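Local coordinates for protein AtGH3.15 acyl acid amido synthetase (Arabidopsis thaliana, PDB 6E1Q) that conjugates glutamine, and possibly cysteine, to the auxin precursor indole-3-butyric acid, and glutamine to the herbicide 2,4-DB, using ATP, at residues A[22-25]-A[26-30]; A[119-122]-A[123-126]; A[349-352]-A[353-356]. All coordinates share one frame; numbering follows the deposited sequence. Where two conformers were deposited one is given.

Contact 1. Residues A[22-25]-A[26-30]; sequences TNVK and QIQDS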
loop_
_atom_site.group_PDB
_atom_site.type_symbol
_atom_site.label_atom_id
_atom_site.label_comp_id
_atom_site.label_asym_id
_atom_site.label_seq_id
_atom_site.Cartn_x
_atom_site.Cartn_y
_atom_site.Cartn_z
ATOM N N THR A 22 -19.826 -12.561 13.859
ATOM C CA THR A 22 -20.430 -13.018 15.108
ATOM C C THR A 22 -19.982 -14.428 15.478
ATOM O O THR A 22 -19.621 -14.686 16.625
ATOM C CB THR A 22 -21.963 -12.952 15.005
ATOM O OG1 THR A 22 -22.355 -11.585 14.815
ATOM C CG2 THR A 22 -22.662 -13.527 16.275
ATOM N N ASN A 23 -19.969 -15.342 14.516
ATOM C CA ASN A 23 -19.600 -16.734 14.769
ATOM C C ASN A 23 -18.118 -16.975 14.515
ATOM O O ASN A 23 -17.720 -17.913 13.821
ATOM C CB ASN A 23 -20.465 -17.646 13.917
ATOM C CG ASN A 23 -21.925 -17.371 14.121
ATOM O OD1 ASN A 23 -22.394 -17.372 15.251
ATOM N ND2 ASN A 23 -22.652 -17.114 13.039
ATOM N N VAL A 24 -17.290 -16.129 15.124
ATOM C CA VAL A 24 -15.877 -16.084 14.760
ATOM C C VAL A 24 -15.168 -17.367 15.187
ATOM O O VAL A 24 -14.452 -17.988 14.398
ATOM C CB VAL A 24 -15.228 -14.823 15.362
ATOM C CG1 VAL A 24 -13.770 -14.678 14.909
ATOM C CG2 VAL A 24 -16.053 -13.569 14.978
ATOM N N LYS A 25 -15.385 -17.802 16.430
ATOM C CA LYS A 25 -14.680 -18.978 16.936
ATOM C C LYS A 25 -15.035 -20.218 16.119
ATOM O O LYS A 25 -14.149 -20.979 15.705
ATOM C CB LYS A 25 -14.994 -19.158 18.437
ATOM C CG LYS A 25 -14.236 -20.303 19.095
ATOM C CD LYS A 25 -12.979 -19.763 19.812
ATOM C CE LYS A 25 -11.987 -20.860 20.217
ATOM N NZ LYS A 25 -10.604 -20.329 20.430
ATOM N N GLN A 26 -16.324 -20.393 15.822
ATOM C CA GLN A 26 -16.765 -21.544 15.043
ATOM C C GLN A 26 -16.223 -21.497 13.618
ATOM O O GLN A 26 -15.806 -22.522 13.071
ATOM C CB GLN A 26 -18.292 -21.606 15.034
ATOM C CG GLN A 26 -18.937 -21.458 16.424
ATOM C CD GLN A 26 -19.358 -20.019 16.751
ATOM O OE1 GLN A 26 -18.532 -19.181 17.125
ATOM N NE2 GLN A 26 -20.650 -19.735 16.613
ATOM N N ILE A 27 -16.226 -20.318 12.991
ATOM C CA ILE A 27 -15.754 -20.230 11.614
ATOM C C ILE A 27 -14.254 -20.500 11.546
ATOM O O ILE A 27 -13.782 -21.271 10.701
ATOM C CB ILE A 27 -16.116 -18.866 11.001
ATOM C CG1 ILE A 27 -17.638 -18.739 10.878
ATOM C CG2 ILE A 27 -15.461 -18.738 9.632
ATOM C CD1 ILE A 27 -18.122 -17.351 10.497
ATOM N N GLN A 28 -13.482 -19.866 12.426
ATOM C CA GLN A 28 -12.050 -20.149 12.489
ATOM C C GLN A 28 -11.769 -21.645 12.611
ATOM O O GLN A 28 -10.988 -22.205 11.832
ATOM C CB GLN A 28 -11.427 -19.386 13.652
ATOM C CG GLN A 28 -11.160 -17.927 13.322
ATOM C CD GLN A 28 -10.029 -17.755 12.328
ATOM O OE1 GLN A 28 -8.864 -17.788 12.705
ATOM N NE2 GLN A 28 -10.366 -17.563 11.052
ATOM N N ASP A 29 -12.416 -22.317 13.573
ATOM C CA ASP A 29 -12.158 -23.743 13.764
ATOM C C ASP A 29 -12.577 -24.544 12.535
ATOM O O ASP A 29 -11.918 -25.525 12.167
ATOM C CB ASP A 29 -12.883 -24.259 15.013
ATOM C CG ASP A 29 -12.355 -23.637 16.299
ATOM O OD1 ASP A 29 -11.402 -22.826 16.235
ATOM O OD2 ASP A 29 -12.908 -23.943 17.376
ATOM N N SER A 30 -13.665 -24.128 11.877
ATOM C CA SER A 30 -14.087 -24.780 10.639
ATOM C C SER A 30 -13.044 -24.608 9.539
ATOM O O SER A 30 -12.727 -25.565 8.823
ATOM C CB SER A 30 -15.422 -24.209 10.178
ATOM O OG SER A 30 -16.501 -24.882 10.792
HETATM O O HOH W 1 -19.635 -17.315 18.856
#
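Asn23 meets Gln26 and Ile27 at the first turn of helix 24-38, where it holds the N-cap position at the junction with helix 10-22. The chain turns here through an inverse gamma turn centred on Asn23. The Asn23 side chain does not cap the helix. Its OD1 instead takes a weak, bent bond from Gln26 NE2 at 3.2 Å, with the two amide planes 78° apart. The Gln26 chain is bent at chi2 (95°), which folds its amide back over the backbone of Asn23. Its OE1 then accepts a bond of 2.8 Å from water 1, which also bonds weakly to Thr22 O. Asn23 O receives Ile27 N, and the CG1 branch of Ile27 packs against the same oxygen. The Val24 side chain packs on Pro352 and Leu382. Its carbonyl O takes the nearly straight bond from Gln28 N (2.9 Å, 172° at the hydrogen). The amide of Gln28 leads away from the turn and bonds to Pro352 O, Gly355 O and Phe357 N. Lys25 O accepts from Asp29 N. Asp29 OD1 forms a salt bridge with Lys55. The ammonium of Lys25 stays apart from this carboxylate, with NZ 4.9 Å from Asp29 OD1.

Contact 2. Residues A[119-122]-A[123-126]; sequences ISFS and SLYA
The Phe121 ring meets Leu124 and Tyr125, and both approach it obliquely. Leu124 brings its CD2 methyl to Phe121 CD1 at 4.1 Å. Tyr125 CB lies 4.2 Å from Phe121 CE2, the ring atom across from CD1. With CG of Phe121 opposite the backbone N (chi1 -179°), the ring leans forward along the helix to these two residues. Ile351, Val335 and Leu17 also touch this ring from elsewhere in the fold, while Leu124 packs on Cys13, Leu16 and Leu20 of helix 10-22. The Tyr125 ring leads away from Phe121, and its hydroxyl is hydrogen-bonded to Asn336 O.

The serines carry the polar part. Ser123 OG donates to Ser120 O at 2.9 Å. Its chi1 of 76° sets the hydroxyl between the backbone N and the carbonyl carbon, from where it reaches back to the preceding turn. The donor is tilted 16° from the carbonyl plane. Leu124 N donates to the same oxygen at 3.0 Å, in the carbonyl plane, so two donors grip Ser120 O. With an alanine at Ser123, Ser120 O would probably lose its hydroxyl donor and keep Leu124 N as its main partner. Ser123 N bonds mainly to Ile119 O, at 3.1 Å. Ser122 O receives Ala126 N at 3.2 Å and a weaker bond from Tyr125 N. In one of its two conformers, Ser122 also touches Phe166, a residue of the ligand pocket, and its side chain lies about 4 Å from a bound (2,4-dichlorophenoxy)acetic acid. Side chains three and four residues apart thus pack along an alpha helix, 112-132, which borders the acyl acid pocket of this GH3 enzyme.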
loop_
_atom_site.group_PDB
_atom_site.type_symbol
_atom_site.label_atom_id
_atom_site.label_comp_id
_atom_site.label_asym_id
_atom_site.label_seq_id
_atom_site.Cartn_x
_atom_site.Cartn_y
_atom_site.Cartn_z
ATOM N N ILE A 119 -12.363 -12.466 -4.552
ATOM C CA ILE A 119 -13.289 -11.702 -5.376
ATOM C C ILE A 119 -14.698 -11.798 -4.801
ATOM O O ILE A 119 -15.389 -10.789 -4.630
ATOM C CB ILE A 119 -13.224 -12.203 -6.829
ATOM C CG1 ILE A 119 -11.950 -11.679 -7.497
ATOM C CG2 ILE A 119 -14.465 -11.806 -7.600
ATOM C CD1 ILE A 119 -11.546 -12.484 -8.688
ATOM N N SER A 120 -15.121 -13.019 -4.475
ATOM C CA SER A 120 -16.409 -13.262 -3.835
ATOM C C SER A 120 -16.595 -12.380 -2.607
ATOM O O SER A 120 -17.603 -11.675 -2.483
ATOM C CB SER A 120 -16.506 -14.742 -3.458
ATOM O OG SER A 120 -17.846 -15.161 -3.281
ATOM N N PHE A 121 -15.621 -12.389 -1.692
ATOM C CA PHE A 121 -15.782 -11.585 -0.487
ATOM C C PHE A 121 -15.835 -10.107 -0.813
ATOM O O PHE A 121 -16.480 -9.341 -0.087
ATOM C CB PHE A 121 -14.668 -11.837 0.534
ATOM C CG PHE A 121 -14.847 -11.026 1.788
ATOM C CD1 PHE A 121 -15.739 -11.434 2.773
ATOM C CD2 PHE A 121 -14.200 -9.820 1.942
ATOM C CE1 PHE A 121 -15.950 -10.663 3.897
ATOM C CE2 PHE A 121 -14.402 -9.048 3.070
ATOM C CZ PHE A 121 -15.274 -9.465 4.045
ATOM N N SER A 122 -15.154 -9.686 -1.885
ATOM C CA SER A 122 -15.182 -8.279 -2.269
ATOM C C SER A 122 -16.585 -7.845 -2.679
ATOM O O SER A 122 -16.981 -6.699 -2.444
ATOM C CB SER A 122 -14.194 -8.013 -3.410
ATOM O OG SER A 122 -13.768 -6.657 -3.412
ATOM N N SER A 123 -17.342 -8.735 -3.309
ATOM C CA SER A 123 -18.699 -8.377 -3.691
ATOM C C SER A 123 -19.626 -8.471 -2.494
ATOM O O SER A 123 -20.639 -7.768 -2.435
ATOM C CB SER A 123 -19.189 -9.270 -4.836
ATOM O OG SER A 123 -19.533 -10.569 -4.375
ATOM N N LEU A 124 -19.280 -9.322 -1.528
ATOM C CA LEU A 124 -20.009 -9.349 -0.271
ATOM C C LEU A 124 -19.877 -8.027 0.473
ATOM O O LEU A 124 -20.823 -7.580 1.129
ATOM C CB LEU A 124 -19.500 -10.495 0.593
ATOM C CG LEU A 124 -20.280 -10.772 1.867
ATOM C CD1 LEU A 124 -21.750 -10.892 1.525
ATOM C CD2 LEU A 124 -19.780 -12.065 2.492
ATOM N N TYR A 125 -18.730 -7.369 0.351
ATOM C CA TYR A 125 -18.437 -6.192 1.148
ATOM C C TYR A 125 -18.892 -4.896 0.486
ATOM O O TYR A 125 -19.178 -3.917 1.192
ATOM C CB TYR A 125 -16.929 -6.143 1.451
ATOM C CG TYR A 125 -16.475 -4.874 2.128
ATOM C CD1 TYR A 125 -16.699 -4.667 3.491
ATOM C CD2 TYR A 125 -15.828 -3.879 1.415
ATOM C CE1 TYR A 125 -16.275 -3.487 4.124
ATOM C CE2 TYR A 125 -15.416 -2.699 2.032
ATOM C CZ TYR A 125 -15.635 -2.510 3.382
ATOM O OH TYR A 125 -15.211 -1.331 3.976
ATOM N N ALA A 126 -18.980 -4.860 -0.848
ATOM C CA ALA A 126 -19.370 -3.624 -1.530
ATOM C C ALA A 126 -20.708 -3.035 -1.063
ATOM O O ALA A 126 -20.791 -1.798 -0.934
ATOM C CB ALA A 126 -19.383 -3.867 -3.047
#

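Contact 3. Residues A[349-352]-A[353-356]; sequences TIIP and CMGY
Ile351 and Met354 lie side by side and point the same way across a type I beta turn. The CG2 methyl of Ile351 touches Met354 CG at 3.8 Å. The same methyl meets Cys353 SG at 3.9 Å, so one branch packs against two side chains. Cys353 has chi1 61°, which swings its sulfur back over the turn to this methyl. The Met354 chain is bent at chi2 and chi3. Its end leads away from Ile351 and packs on Gln117, Arg118 and Phe121 of helix 112-132. Pro352 occupies the second position of the turn, with its ring packed on Ile27 of helix 24-38.

One hydrogen bond closes the turn, from Met354 N to Ile351 O at 3.2 Å. The N-H points almost straight at the oxygen (169°), but the donor sits above the carbonyl plane, 38° out of it. The turn joins strand 348-350 to strand 356-361. Across the turn, then, the side chains meet by apolar packing alone, while Ile351 O and Met354 N satisfy each other within this buried loop. Shape thus fixes the side chains, and a single backbone bond sets the turn.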
loop_
_atom_site.group_PDB
_atom_site.type_symbol
_atom_site.label_atom_id
_atom_site.label_comp_id
_atom_site.label_asym_id
_atom_site.label_seq_id
_atom_site.Cartn_x
_atom_site.Cartn_y
_atom_site.Cartn_z
ATOM N N THR A 349 -11.313 -4.966 10.654
ATOM C CA THR A 349 -11.883 -6.136 11.290
ATOM C C THR A 349 -11.445 -7.370 10.509
ATOM O O THR A 349 -11.634 -7.429 9.295
ATOM C CB THR A 349 -13.402 -6.024 11.288
ATOM O OG1 THR A 349 -13.803 -4.831 11.981
ATOM C CG2 THR A 349 -14.028 -7.242 11.954
ATOM N N ILE A 350 -10.861 -8.349 11.201
ATOM C CA ILE A 350 -10.429 -9.585 10.549
ATOM C C ILE A 350 -11.645 -10.404 10.151
ATOM O O ILE A 350 -12.607 -10.535 10.917
ATOM C CB ILE A 350 -9.496 -10.382 11.476
ATOM C CG1 ILE A 350 -8.258 -9.554 11.826
ATOM C CG2 ILE A 350 -9.080 -11.681 10.837
ATOM C CD1 ILE A 350 -7.452 -9.120 10.613
ATOM N N ILE A 351 -11.634 -10.938 8.931
ATOM C CA ILE A 351 -12.775 -11.674 8.397
ATOM C C ILE A 351 -12.489 -13.172 8.547
ATOM O O ILE A 351 -11.609 -13.695 7.844
ATOM C CB ILE A 351 -13.062 -11.290 6.941
ATOM C CG1 ILE A 351 -13.403 -9.800 6.887
ATOM C CG2 ILE A 351 -14.226 -12.100 6.401
ATOM C CD1 ILE A 351 -14.642 -9.417 7.765
ATOM N N PRO A 352 -13.226 -13.887 9.408
ATOM C CA PRO A 352 -12.812 -15.238 9.827
ATOM C C PRO A 352 -12.825 -16.298 8.741
ATOM O O PRO A 352 -12.271 -17.382 8.965
ATOM C CB PRO A 352 -13.852 -15.608 10.901
ATOM C CG PRO A 352 -14.484 -14.362 11.292
ATOM C CD PRO A 352 -14.394 -13.407 10.163
ATOM N N CYS A 353 -13.500 -16.086 7.623
ATOM C CA CYS A 353 -13.558 -17.159 6.641
ATOM C C CYS A 353 -12.414 -17.106 5.639
ATOM O O CYS A 353 -12.293 -18.018 4.814
ATOM C CB CYS A 353 -14.896 -17.129 5.897
ATOM S SG CYS A 353 -15.125 -15.615 5.017
ATOM N N MET A 354 -11.568 -16.070 5.691
ATOM C CA MET A 354 -10.530 -15.880 4.680
ATOM C C MET A 354 -9.254 -16.660 4.975
ATOM O O MET A 354 -8.351 -16.684 4.135
ATOM C CB MET A 354 -10.199 -14.392 4.540
ATOM C CG MET A 354 -11.427 -13.543 4.238
ATOM S SD MET A 354 -12.296 -14.121 2.748
ATOM C CE MET A 354 -11.056 -13.724 1.512
ATOM N N GLY A 355 -9.174 -17.305 6.125
ATOM C CA GLY A 355 -7.982 -18.018 6.537
ATOM C C GLY A 355 -8.040 -18.259 8.024
ATOM O O GLY A 355 -8.937 -17.782 8.711
ATOM N N TYR A 356 -7.088 -19.047 8.512
ATOM C CA TYR A 356 -6.929 -19.269 9.947
ATOM C C TYR A 356 -5.846 -18.328 10.452
ATOM O O TYR A 356 -4.708 -18.371 9.969
ATOM C CB TYR A 356 -6.566 -20.721 10.271
ATOM C CG TYR A 356 -6.537 -21.010 11.765
ATOM C CD1 TYR A 356 -7.717 -21.156 12.487
ATOM C CD2 TYR A 356 -5.331 -21.115 12.454
ATOM C CE1 TYR A 356 -7.699 -21.411 13.845
ATOM C CE2 TYR A 356 -5.302 -21.367 13.823
ATOM C CZ TYR A 356 -6.494 -21.519 14.511
ATOM O OH TYR A 356 -6.495 -21.774 15.868
#

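Overall arrangement
Contact 3 lies between the other two and touches both. Its centre is 9 Å from that of contact 1 and 13 Å from that of contact 2. Gln28 NE2 of contact 1 lies 2.8 Å from both Pro352 O and Gly355 O of contact 3. Phe121 CE1 of contact 2 packs on Ile351 CG2 of contact 3 at 3.4 Å. Contacts 1 and 2 do not touch, their nearest atoms being about 10 Å apart. The side chain of the substrate-binding Phe332 is about 3 Å from that of Phe121, 4 Å from that of Met354 and 12 Å from that of Gln28. Contacts 2 and 3 thus both reach Phe332, while contact 1 lies farther out.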